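Local atomic coordinates of LbaCas13a H328A (C2c2) (Lachnospiraceae bacterium NK4A179, PDB entry 5WLH), a protein that binds a CRISPR guide RNA and, as a Cas13a (C2c2) enzyme, probably uses it to recognise and cleave RNA through its HEPN nuclease domains. Residues I981-I995 against E1033-L1046. Residues are numbered along the deposited sequence; the frame is centred on the assembly and turned at random.
Sequences ISDYFKDDEVYAEYI and EHPKLNRNIILSKL. With nucleotides of chain B.
I981 lays its CG1 against L1037 CD2 at 3.5 Å, tight for two carbons. At Y984 the ring receives I1042 CG2 over the centre of one face, 3.6 Å from the centroid, a CH-pi contact; the Y984 hydroxyl bonds to S978. F985 offers a face to K1045, whose NZ sits 4.6 Å from the ring centroid in a cation-pi contact. The bends in the lysine chain bring the ammonium there, where Q516 also binds it and the carbonyl of Y984 adds a weak bond. H1034 ND1 points its N-H at D988 OD2, a His-carboxylate bond whose modelled 2.3 Å is too short to trust, while P1035 CD rests against D988 CG at 3.7 Å.

Y991 has CG anti to the backbone N (chi1 179°), which slips its ring between P1035 and I1042; I995 CD1 covers one face, and Y991 OH donates to K1036 O at 2.6 Å, that oxygen lying at the ring edge. A phenylalanine here would probably keep much of that packing but leave the K1036 carbonyl without this donor. Y994 meets I1041 CG2 at its ring edge, and K1045 passes over one face, its CB 3.3 Å from Y994 OH.

Helix 988-995 thus crosses helix 1039-1046 at 86°, axes 11.4 Å apart, and also grips strand 1034-1035 of a hairpin. N1038 OD1 N-caps the second helix through I1041 N; its first residue, R1039, lays its guanidinium over an adenine of the bound RNA, chain B. Around them, helix 1008-1017 packs on A992, I995 and P1035, strand 1030-1031 pairs with 1034-1035, and helix 1106-1145 touches N1040 and L1043.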
ATOM      1  N   ILE A 981      14.583  -7.816  36.405  1.00 37.19           N
ATOM      2  CA  ILE A 981      15.494  -8.446  35.452  1.00 36.41           C
ATOM      3  C   ILE A 981      15.207  -9.938  35.351  1.00 37.06           C
ATOM      4  O   ILE A 981      15.272 -10.525  34.263  1.00 37.80           O
ATOM      5  CB  ILE A 981      16.959  -8.186  35.852  1.00 41.39           C
ATOM      6  CG1 ILE A 981      17.304  -6.703  35.721  1.00 46.98           C
ATOM      7  CG2 ILE A 981      17.905  -9.031  35.008  1.00 43.22           C
ATOM      8  CD1 ILE A 981      18.570  -6.294  36.472  1.00 47.70           C
ATOM      9  N   SER A 982      14.870 -10.570  36.483  1.00 37.75           N
ATOM     10  CA  SER A 982      14.650 -12.014  36.532  1.00 36.85           C
ATOM     11  C   SER A 982      13.424 -12.448  35.746  1.00 35.91           C
ATOM     12  O   SER A 982      13.242 -13.650  35.522  1.00 37.85           O
ATOM     13  CB  SER A 982      14.506 -12.484  37.979  1.00 34.75           C
ATOM     14  OG  SER A 982      13.490 -11.761  38.650  1.00 39.79           O
ATOM     15  N   ASP A 983      12.565 -11.509  35.349  1.00 38.76           N
ATOM     16  CA  ASP A 983      11.486 -11.863  34.440  1.00 35.88           C
ATOM     17  C   ASP A 983      12.005 -12.177  33.047  1.00 36.40           C
ATOM     18  O   ASP A 983      11.323 -12.871  32.284  1.00 39.43           O
ATOM     19  CB  ASP A 983      10.448 -10.743  34.380  1.00 31.31           C
ATOM     20  CG  ASP A 983       9.438 -10.833  35.504  1.00 34.03           C
ATOM     21  OD1 ASP A 983       9.360 -11.907  36.136  1.00 36.81           O
ATOM     22  OD2 ASP A 983       8.704  -9.851  35.739  1.00 35.75           O
ATOM     23  N   TYR A 984      13.197 -11.692  32.703  1.00 31.58           N
ATOM     24  CA  TYR A 984      13.735 -11.840  31.360  1.00 36.98           C
ATOM     25  C   TYR A 984      15.039 -12.613  31.304  1.00 39.83           C
ATOM     26  O   TYR A 984      15.356 -13.177  30.251  1.00 39.19           O
ATOM     27  CB  TYR A 984      13.938 -10.458  30.719  1.00 36.27           C
ATOM     28  CG  TYR A 984      12.658  -9.653  30.708  1.00 36.06           C
ATOM     29  CD1 TYR A 984      11.614  -9.981  29.846  1.00 35.05           C
ATOM     30  CD2 TYR A 984      12.483  -8.585  31.572  1.00 32.87           C
ATOM     31  CE1 TYR A 984      10.433  -9.256  29.847  1.00 33.87           C
ATOM     32  CE2 TYR A 984      11.309  -7.857  31.585  1.00 36.01           C
ATOM     33  CZ  TYR A 984      10.290  -8.193  30.712  1.00 32.66           C
ATOM     34  OH  TYR A 984       9.129  -7.471  30.733  1.00 31.73           O
ATOM     35  N   PHE A 985      15.790 -12.673  32.398  1.00 42.77           N
ATOM     36  CA  PHE A 985      17.056 -13.383  32.413  1.00 41.68           C
ATOM     37  C   PHE A 985      17.201 -14.106  33.747  1.00 43.04           C
ATOM     38  O   PHE A 985      16.618 -13.706  34.759  1.00 40.17           O
ATOM     39  CB  PHE A 985      18.234 -12.427  32.170  1.00 39.51           C
ATOM     40  CG  PHE A 985      18.161 -11.678  30.855  1.00 39.50           C
ATOM     41  CD1 PHE A 985      17.492 -10.465  30.761  1.00 39.33           C
ATOM     42  CD2 PHE A 985      18.779 -12.177  29.722  1.00 40.12           C
ATOM     43  CE1 PHE A 985      17.429  -9.778  29.556  1.00 35.75           C
ATOM     44  CE2 PHE A 985      18.721 -11.489  28.515  1.00 40.17           C
ATOM     45  CZ  PHE A 985      18.049 -10.293  28.434  1.00 35.88           C
ATOM     46  N   LYS A 986      17.982 -15.193  33.730  1.00 53.89           N
ATOM     47  CA  LYS A 986      18.165 -15.991  34.941  1.00 59.05           C
ATOM     48  C   LYS A 986      18.783 -15.161  36.064  1.00 57.09           C
ATOM     49  O   LYS A 986      18.326 -15.225  37.211  1.00 57.18           O
ATOM     50  CB  LYS A 986      19.026 -17.220  34.638  1.00 60.96           C
ATOM     51  CG  LYS A 986      19.316 -18.116  35.841  1.00 65.00           C
ATOM     52  CD  LYS A 986      18.074 -18.368  36.703  1.00 67.24           C
ATOM     53  CE  LYS A 986      18.442 -19.233  37.917  1.00 70.03           C
ATOM     54  NZ  LYS A 986      17.305 -19.972  38.526  1.00 65.29           N
ATOM     55  N   ASP A 987      19.802 -14.365  35.756  1.00 56.43           N
ATOM     56  CA  ASP A 987      20.460 -13.556  36.774  1.00 57.92           C
ATOM     57  C   ASP A 987      21.133 -12.369  36.095  1.00 59.02           C
ATOM     58  O   ASP A 987      21.134 -12.247  34.867  1.00 55.98           O
ATOM     59  CB  ASP A 987      21.463 -14.388  37.581  1.00 57.62           C
ATOM     60  CG  ASP A 987      22.354 -15.246  36.705  1.00 58.06           C
ATOM     61  OD1 ASP A 987      22.863 -14.741  35.687  1.00 54.69           O
ATOM     62  OD2 ASP A 987      22.548 -16.435  37.039  1.00 62.64           O
ATOM     63  N   ASP A 988      21.723 -11.495  36.916  1.00 58.96           N
ATOM     64  CA  ASP A 988      22.419 -10.326  36.391  1.00 57.03           C
ATOM     65  C   ASP A 988      23.557 -10.703  35.457  1.00 56.88           C
ATOM     66  O   ASP A 988      23.946  -9.885  34.617  1.00 58.79           O
ATOM     67  CB  ASP A 988      22.959  -9.474  37.537  1.00 59.07           C
ATOM     68  CG  ASP A 988      21.862  -8.882  38.393  1.00 64.06           C
ATOM     69  OD1 ASP A 988      20.683  -8.944  37.985  1.00 66.92           O
ATOM     70  OD2 ASP A 988      22.186  -8.356  39.480  1.00 66.17           O
ATOM     71  N   GLU A 989      24.087 -11.922  35.567  1.00 55.82           N
ATOM     72  CA  GLU A 989      25.226 -12.308  34.740  1.00 55.19           C
ATOM     73  C   GLU A 989      24.813 -12.590  33.299  1.00 53.58           C
ATOM     74  O   GLU A 989      25.464 -12.117  32.363  1.00 53.89           O
ATOM     75  CB  GLU A 989      25.935 -13.526  35.340  1.00 54.41           C
ATOM     76  CG  GLU A 989      26.972 -14.151  34.410  1.00 51.76           C
ATOM     77  CD  GLU A 989      28.188 -13.261  34.185  1.00 55.96           C
ATOM     78  OE1 GLU A 989      28.996 -13.574  33.286  1.00 59.21           O
ATOM     79  OE2 GLU A 989      28.345 -12.255  34.907  1.00 55.17           O
ATOM     80  N   VAL A 990      23.750 -13.375  33.094  1.00 51.76           N
ATOM     81  CA  VAL A 990      23.284 -13.614  31.730  1.00 50.43           C
ATOM     82  C   VAL A 990      22.738 -12.328  31.124  1.00 45.41           C
ATOM     83  O   VAL A 990      22.891 -12.081  29.923  1.00 52.66           O
ATOM     84  CB  VAL A 990      22.240 -14.746  31.686  1.00 53.35           C
ATOM     85  CG1 VAL A 990      22.921 -16.103  31.700  1.00 55.20           C
ATOM     86  CG2 VAL A 990      21.261 -14.619  32.836  1.00 54.38           C
ATOM     87  N   TYR A 991      22.097 -11.489  31.939  1.00 41.38           N
ATOM     88  CA  TYR A 991      21.637 -10.194  31.448  1.00 40.85           C
ATOM     89  C   TYR A 991      22.810  -9.350  30.969  1.00 43.54           C
ATOM     90  O   TYR A 991      22.788  -8.809  29.858  1.00 41.27           O
ATOM     91  CB  TYR A 991      20.857  -9.459  32.537  1.00 41.48           C
ATOM     92  CG  TYR A 991      20.366  -8.085  32.120  1.00 42.97           C
ATOM     93  CD1 TYR A 991      19.909  -7.850  30.828  1.00 40.97           C
ATOM     94  CD2 TYR A 991      20.353  -7.032  33.015  1.00 43.27           C
ATOM     95  CE1 TYR A 991      19.464  -6.604  30.443  1.00 39.75           C
ATOM     96  CE2 TYR A 991      19.910  -5.780  32.640  1.00 44.43           C
ATOM     97  CZ  TYR A 991      19.466  -5.571  31.350  1.00 42.81           C
ATOM     98  OH  TYR A 991      19.028  -4.325  30.972  1.00 40.36           O
ATOM     99  N   ALA A 992      23.856  -9.237  31.794  1.00 48.27           N
ATOM    100  CA  ALA A 992      25.021  -8.450  31.406  1.00 44.78           C
ATOM    101  C   ALA A 992      25.670  -9.007  30.147  1.00 42.30           C
ATOM    102  O   ALA A 992      26.146  -8.248  29.294  1.00 45.48           O
ATOM    103  CB  ALA A 992      26.029  -8.410  32.555  1.00 48.27           C
ATOM    104  N   GLU A 993      25.700 -10.333  30.011  1.00 45.24           N
ATOM    105  CA  GLU A 993      26.238 -10.933  28.793  1.00 47.58           C
ATOM    106  C   GLU A 993      25.367 -10.617  27.584  1.00 47.22           C
ATOM    107  O   GLU A 993      25.881 -10.449  26.472  1.00 44.23           O
ATOM    108  CB  GLU A 993      26.374 -12.446  28.969  1.00 51.93           C
ATOM    109  CG  GLU A 993      26.934 -13.163  27.750  1.00 58.58           C
ATOM    110  CD  GLU A 993      27.303 -14.604  28.041  1.00 66.09           C
ATOM    111  OE1 GLU A 993      28.056 -15.200  27.240  1.00 67.25           O
ATOM    112  OE2 GLU A 993      26.839 -15.140  29.073  1.00 69.61           O
ATOM    113  N   TYR A 994      24.050 -10.539  27.779  1.00 45.74           N
ATOM    114  CA  TYR A 994      23.170 -10.156  26.682  1.00 44.88           C
ATOM    115  C   TYR A 994      23.410  -8.708  26.262  1.00 42.54           C
ATOM    116  O   TYR A 994      23.473  -8.405  25.064  1.00 46.10           O
ATOM    117  CB  TYR A 994      21.714 -10.373  27.086  1.00 45.85           C
ATOM    118  CG  TYR A 994      20.766 -10.328  25.917  1.00 47.00           C
ATOM    119  CD1 TYR A 994      20.581 -11.436  25.105  1.00 47.19           C
ATOM    120  CD2 TYR A 994      20.076  -9.163  25.609  1.00 50.69           C
ATOM    121  CE1 TYR A 994      19.725 -11.395  24.026  1.00 47.01           C
ATOM    122  CE2 TYR A 994      19.220  -9.108  24.536  1.00 49.46           C
ATOM    123  CZ  TYR A 994      19.048 -10.225  23.747  1.00 50.81           C
ATOM    124  OH  TYR A 994      18.193 -10.166  22.675  1.00 53.67           O
ATOM    125  N   ILE A 995      23.560  -7.805  27.235  1.00 41.18           N
ATOM    126  CA  ILE A 995      23.850  -6.403  26.940  1.00 39.59           C
ATOM    127  C   ILE A 995      25.115  -6.271  26.102  1.00 43.17           C
ATOM    128  O   ILE A 995      25.214  -5.385  25.243  1.00 42.25           O
ATOM    129  CB  ILE A 995      23.959  -5.606  28.255  1.00 39.82           C
ATOM    130  CG1 ILE A 995      22.648  -5.683  29.032  1.00 38.75           C
ATOM    131  CG2 ILE A 995      24.367  -4.171  27.989  1.00 40.16           C
ATOM    132  CD1 ILE A 995      22.796  -5.409  30.511  1.00 41.46           C
ATOM    133  N   GLU A1033      22.901  -1.945  42.525  1.00 72.04           N
ATOM    134  CA  GLU A1033      23.488  -3.264  42.739  1.00 75.84           C
ATOM    135  C   GLU A1033      23.529  -4.099  41.468  1.00 73.39           C
ATOM    136  O   GLU A1033      24.442  -4.917  41.296  1.00 72.41           O
ATOM    137  CB  GLU A1033      22.704  -4.015  43.817  1.00 82.19           C
ATOM    138  CG  GLU A1033      23.511  -5.054  44.573  1.00 87.13           C
ATOM    139  CD  GLU A1033      24.483  -4.437  45.560  1.00 91.68           C
ATOM    140  OE1 GLU A1033      24.447  -3.200  45.751  1.00 91.89           O
ATOM    141  OE2 GLU A1033      25.278  -5.195  46.151  1.00 94.22           O
ATOM    142  N   HIS A1034      22.561  -3.915  40.583  1.00 71.29           N
ATOM    143  CA  HIS A1034      22.371  -4.736  39.402  1.00 66.54           C
ATOM    144  C   HIS A1034      22.453  -3.881  38.148  1.00 60.17           C
ATOM    145  O   HIS A1034      22.232  -2.664  38.203  1.00 61.03           O
ATOM    146  CB  HIS A1034      21.008  -5.441  39.463  1.00 67.78           C
ATOM    147  CG  HIS A1034      20.688  -6.006  40.811  1.00 69.36           C
ATOM    148  ND1 HIS A1034      21.132  -7.243  41.224  1.00 70.41           N
ATOM    149  CD2 HIS A1034      19.979  -5.496  41.845  1.00 69.86           C
ATOM    150  CE1 HIS A1034      20.704  -7.474  42.452  1.00 70.69           C
ATOM    151  NE2 HIS A1034      20.002  -6.430  42.852  1.00 70.29           N
ATOM    152  N   PRO A1035      22.776  -4.476  37.000  1.00 54.66           N
ATOM    153  CA  PRO A1035      22.707  -3.721  35.745  1.00 51.89           C
ATOM    154  C   PRO A1035      21.326  -3.103  35.581  1.00 48.57           C
ATOM    155  O   PRO A1035      20.323  -3.626  36.078  1.00 48.98           O
ATOM    156  CB  PRO A1035      22.993  -4.778  34.673  1.00 51.67           C
ATOM    157  CG  PRO A1035      23.753  -5.849  35.398  1.00 52.80           C
ATOM    158  CD  PRO A1035      23.202  -5.871  36.787  1.00 51.62           C
ATOM    159  N   LYS A1036      21.283  -1.955  34.915  1.00 46.63           N
ATOM    160  CA  LYS A1036      20.019  -1.258  34.746  1.00 46.68           C
ATOM    161  C   LYS A1036      19.142  -2.015  33.756  1.00 42.41           C
ATOM    162  O   LYS A1036      19.601  -2.407  32.680  1.00 38.40           O
ATOM    163  CB  LYS A1036      20.255   0.173  34.266  1.00 47.46           C
ATOM    164  CG  LYS A1036      19.030   1.064  34.365  1.00 48.80           C
ATOM    165  CD  LYS A1036      19.235   2.358  33.612  1.00 52.22           C
ATOM    166  CE  LYS A1036      17.910   3.042  33.322  1.00 56.59           C
ATOM    167  NZ  LYS A1036      18.079   4.144  32.329  1.00 60.64           N
ATOM    168  N   LEU A1037      17.886  -2.237  34.127  1.00 43.23           N
ATOM    169  CA  LEU A1037      16.927  -2.823  33.197  1.00 42.78           C
ATOM    170  C   LEU A1037      16.704  -1.832  32.063  1.00 39.69           C
ATOM    171  O   LEU A1037      16.177  -0.736  32.281  1.00 42.04           O
ATOM    172  CB  LEU A1037      15.624  -3.158  33.918  1.00 49.16           C
ATOM    173  CG  LEU A1037      14.686  -4.206  33.303  1.00 53.36           C
ATOM    174  CD1 LEU A1037      14.033  -3.700  32.020  1.00 57.55           C
ATOM    175  CD2 LEU A1037      15.428  -5.496  33.030  1.00 54.27           C
ATOM    176  N   ASN A1038      17.133  -2.198  30.859  1.00 34.52           N
ATOM    177  CA  ASN A1038      17.033  -1.322  29.701  1.00 35.70           C
ATOM    178  C   ASN A1038      15.853  -1.762  28.837  1.00 35.72           C
ATOM    179  O   ASN A1038      15.872  -2.850  28.248  1.00 30.35           O
ATOM    180  CB  ASN A1038      18.330  -1.317  28.895  1.00 39.20           C
ATOM    181  CG  ASN A1038      18.306  -0.306  27.773  1.00 42.74           C
ATOM    182  OD1 ASN A1038      17.629  -0.508  26.762  1.00 40.44           O
ATOM    183  ND2 ASN A1038      19.038   0.800  27.945  1.00 40.38           N
ATOM    184  N   ARG A1039      14.854  -0.888  28.752  1.00 31.46           N
ATOM    185  CA  ARG A1039      13.631  -1.142  28.000  1.00 31.65           C
ATOM    186  C   ARG A1039      13.903  -1.586  26.565  1.00 32.55           C
ATOM    187  O   ARG A1039      13.298  -2.547  26.071  1.00 33.00           O
ATOM    188  CB  ARG A1039      12.803   0.134  28.016  1.00 37.77           C
ATOM    189  CG  ARG A1039      11.458  -0.034  27.495  1.00 40.64           C
ATOM    190  CD  ARG A1039      10.536   0.982  28.103  1.00 41.89           C
ATOM    191  NE  ARG A1039       9.217   0.733  27.570  1.00 33.72           N
ATOM    192  CZ  ARG A1039       8.878   1.081  26.341  1.00 33.99           C
ATOM    193  NH1 ARG A1039       9.759   1.724  25.578  1.00 37.22           N
ATOM    194  NH2 ARG A1039       7.668   0.815  25.887  1.00 32.77           N
ATOM    195  N   ASN A1040      14.795  -0.886  25.869  1.00 29.29           N
ATOM    196  CA  ASN A1040      15.045  -1.207  24.468  1.00 32.63           C
ATOM    197  C   ASN A1040      15.763  -2.543  24.315  1.00 33.70           C
ATOM    198  O   ASN A1040      15.534  -3.270  23.336  1.00 29.50           O
ATOM    199  CB  ASN A1040      15.848  -0.083  23.815  1.00 31.55           C
ATOM    200  CG  ASN A1040      15.071   1.226  23.762  1.00 35.65           C
ATOM    201  OD1 ASN A1040      13.835   1.234  23.732  1.00 38.66           O
ATOM    202  ND2 ASN A1040      15.788   2.334  23.767  1.00 34.65           N
ATOM    203  N   ILE A1041      16.638  -2.883  25.258  1.00 34.02           N
ATOM    204  CA  ILE A1041      17.291  -4.188  25.219  1.00 30.17           C
ATOM    205  C   ILE A1041      16.257  -5.297  25.364  1.00 28.00           C
ATOM    206  O   ILE A1041      16.278  -6.283  24.624  1.00 29.90           O
ATOM    207  CB  ILE A1041      18.375  -4.279  26.309  1.00 30.83           C
ATOM    208  CG1 ILE A1041      19.515  -3.301  26.007  1.00 32.80           C
ATOM    209  CG2 ILE A1041      18.899  -5.709  26.427  1.00 31.42           C
ATOM    210  CD1 ILE A1041      20.456  -3.755  24.947  1.00 33.63           C
ATOM    211  N   ILE A1042      15.336  -5.153  26.320  1.00 28.08           N
ATOM    212  CA  ILE A1042      14.348  -6.206  26.532  1.00 28.57           C
ATOM    213  C   ILE A1042      13.384  -6.273  25.349  1.00 27.85           C
ATOM    214  O   ILE A1042      13.036  -7.362  24.880  1.00 28.35           O
ATOM    215  CB  ILE A1042      13.610  -6.007  27.871  1.00 29.34           C
ATOM    216  CG1 ILE A1042      14.462  -6.518  29.037  1.00 36.54           C
ATOM    217  CG2 ILE A1042      12.333  -6.833  27.906  1.00 28.18           C
ATOM    218  CD1 ILE A1042      15.629  -5.677  29.378  1.00 46.35           C
ATOM    219  N   LEU A1043      12.967  -5.114  24.823  1.00 27.12           N
ATOM    220  CA  LEU A1043      12.084  -5.127  23.659  1.00 26.41           C
ATOM    221  C   LEU A1043      12.766  -5.777  22.460  1.00 27.48           C
ATOM    222  O   LEU A1043      12.125  -6.484  21.675  1.00 28.32           O
ATOM    223  CB  LEU A1043      11.635  -3.704  23.322  1.00 23.03           C
ATOM    224  CG  LEU A1043      10.633  -3.066  24.283  1.00 27.63           C
ATOM    225  CD1 LEU A1043      10.422  -1.618  23.901  1.00 28.62           C
ATOM    226  CD2 LEU A1043       9.290  -3.817  24.307  1.00 29.26           C
ATOM    227  N   SER A1044      14.067  -5.545  22.294  1.00 28.23           N
ATOM    228  CA  SER A1044      14.780  -6.197  21.195  1.00 31.80           C
ATOM    229  C   SER A1044      14.898  -7.703  21.428  1.00 33.49           C
ATOM    230  O   SER A1044      14.894  -8.484  20.469  1.00 31.14           O
ATOM    231  CB  SER A1044      16.152  -5.545  21.018  1.00 36.54           C
ATOM    232  OG  SER A1044      17.109  -6.166  21.851  1.00 44.65           O
ATOM    233  N   LYS A1045      14.957  -8.127  22.692  1.00 29.17           N
ATOM    234  CA  LYS A1045      15.010  -9.553  23.010  1.00 30.48           C
ATOM    235  C   LYS A1045      13.667 -10.233  22.756  1.00 29.88           C
ATOM    236  O   LYS A1045      13.620 -11.368  22.273  1.00 32.57           O
ATOM    237  CB  LYS A1045      15.443  -9.739  24.466  1.00 37.21           C
ATOM    238  CG  LYS A1045      15.166 -11.122  25.063  1.00 44.88           C
ATOM    239  CD  LYS A1045      16.341 -12.063  24.865  1.00 52.27           C
ATOM    240  CE  LYS A1045      16.507 -13.041  26.037  1.00 54.91           C
ATOM    241  NZ  LYS A1045      15.256 -13.255  26.836  1.00 54.00           N
ATOM    242  N   LEU A1046      12.565  -9.570  23.087  1.00 24.58           N
ATOM    243  CA  LEU A1046      11.262 -10.214  22.931  1.00 24.81           C
ATOM    244  C   LEU A1046      10.805 -10.192  21.480  1.00 30.22           C
ATOM    245  O   LEU A1046      10.251 -11.180  20.981  1.00 27.89           O
ATOM    246  CB  LEU A1046      10.212  -9.518  23.792  1.00 26.10           C
ATOM    247  CG  LEU A1046      10.427  -9.497  25.305  1.00 35.40           C
ATOM    248  CD1 LEU A1046       9.309  -8.715  25.989  1.00 37.29           C
ATOM    249  CD2 LEU A1046      10.474 -10.910  25.816  1.00 35.80           C
TER
ATOM    250  P     A B  36       3.430   5.871  24.796  1.00 27.22           P
ATOM    251  OP1   A B  36       3.385   5.783  26.273  1.00 29.51           O
ATOM    252  OP2   A B  36       2.559   6.818  24.070  1.00 30.02           O
ATOM    253  O5'   A B  36       4.909   6.170  24.321  1.00 30.66           O
ATOM    254  C5'   A B  36       5.538   7.391  24.666  1.00 33.38           C
ATOM    255  C4'   A B  36       6.939   7.151  25.156  1.00 32.28           C
ATOM    256  O4'   A B  36       6.914   6.326  26.352  1.00 34.17           O
ATOM    257  C3'   A B  36       7.855   6.435  24.188  1.00 36.36           C
ATOM    258  O3'   A B  36       9.175   6.851  24.538  1.00 41.75           O
ATOM    259  C2'   A B  36       7.653   4.970  24.587  1.00 34.23           C
ATOM    260  O2'   A B  36       8.665   4.090  24.157  1.00 34.76           O
ATOM    261  C1'   A B  36       7.601   5.103  26.106  1.00 33.07           C
ATOM    262  N9    A B  36       6.864   4.076  26.833  1.00 33.56           N
ATOM    263  C8    A B  36       5.673   3.463  26.529  1.00 29.14           C
ATOM    264  N7    A B  36       5.262   2.644  27.470  1.00 33.32           N
ATOM    265  C5    A B  36       6.229   2.754  28.466  1.00 39.16           C
ATOM    266  C6    A B  36       6.377   2.149  29.731  1.00 39.93           C
ATOM    267  N6    A B  36       5.508   1.263  30.229  1.00 39.89           N
ATOM    268  N1    A B  36       7.462   2.486  30.469  1.00 40.02           N
ATOM    269  C2    A B  36       8.332   3.371  29.974  1.00 39.64           C
ATOM    270  N3    A B  36       8.294   4.007  28.805  1.00 42.65           N
ATOM    271  C4    A B  36       7.207   3.647  28.093  1.00 37.40           C
TER
HETATM  272  O   HOH W   1      16.233 -10.891  19.871  1.00 40.21           O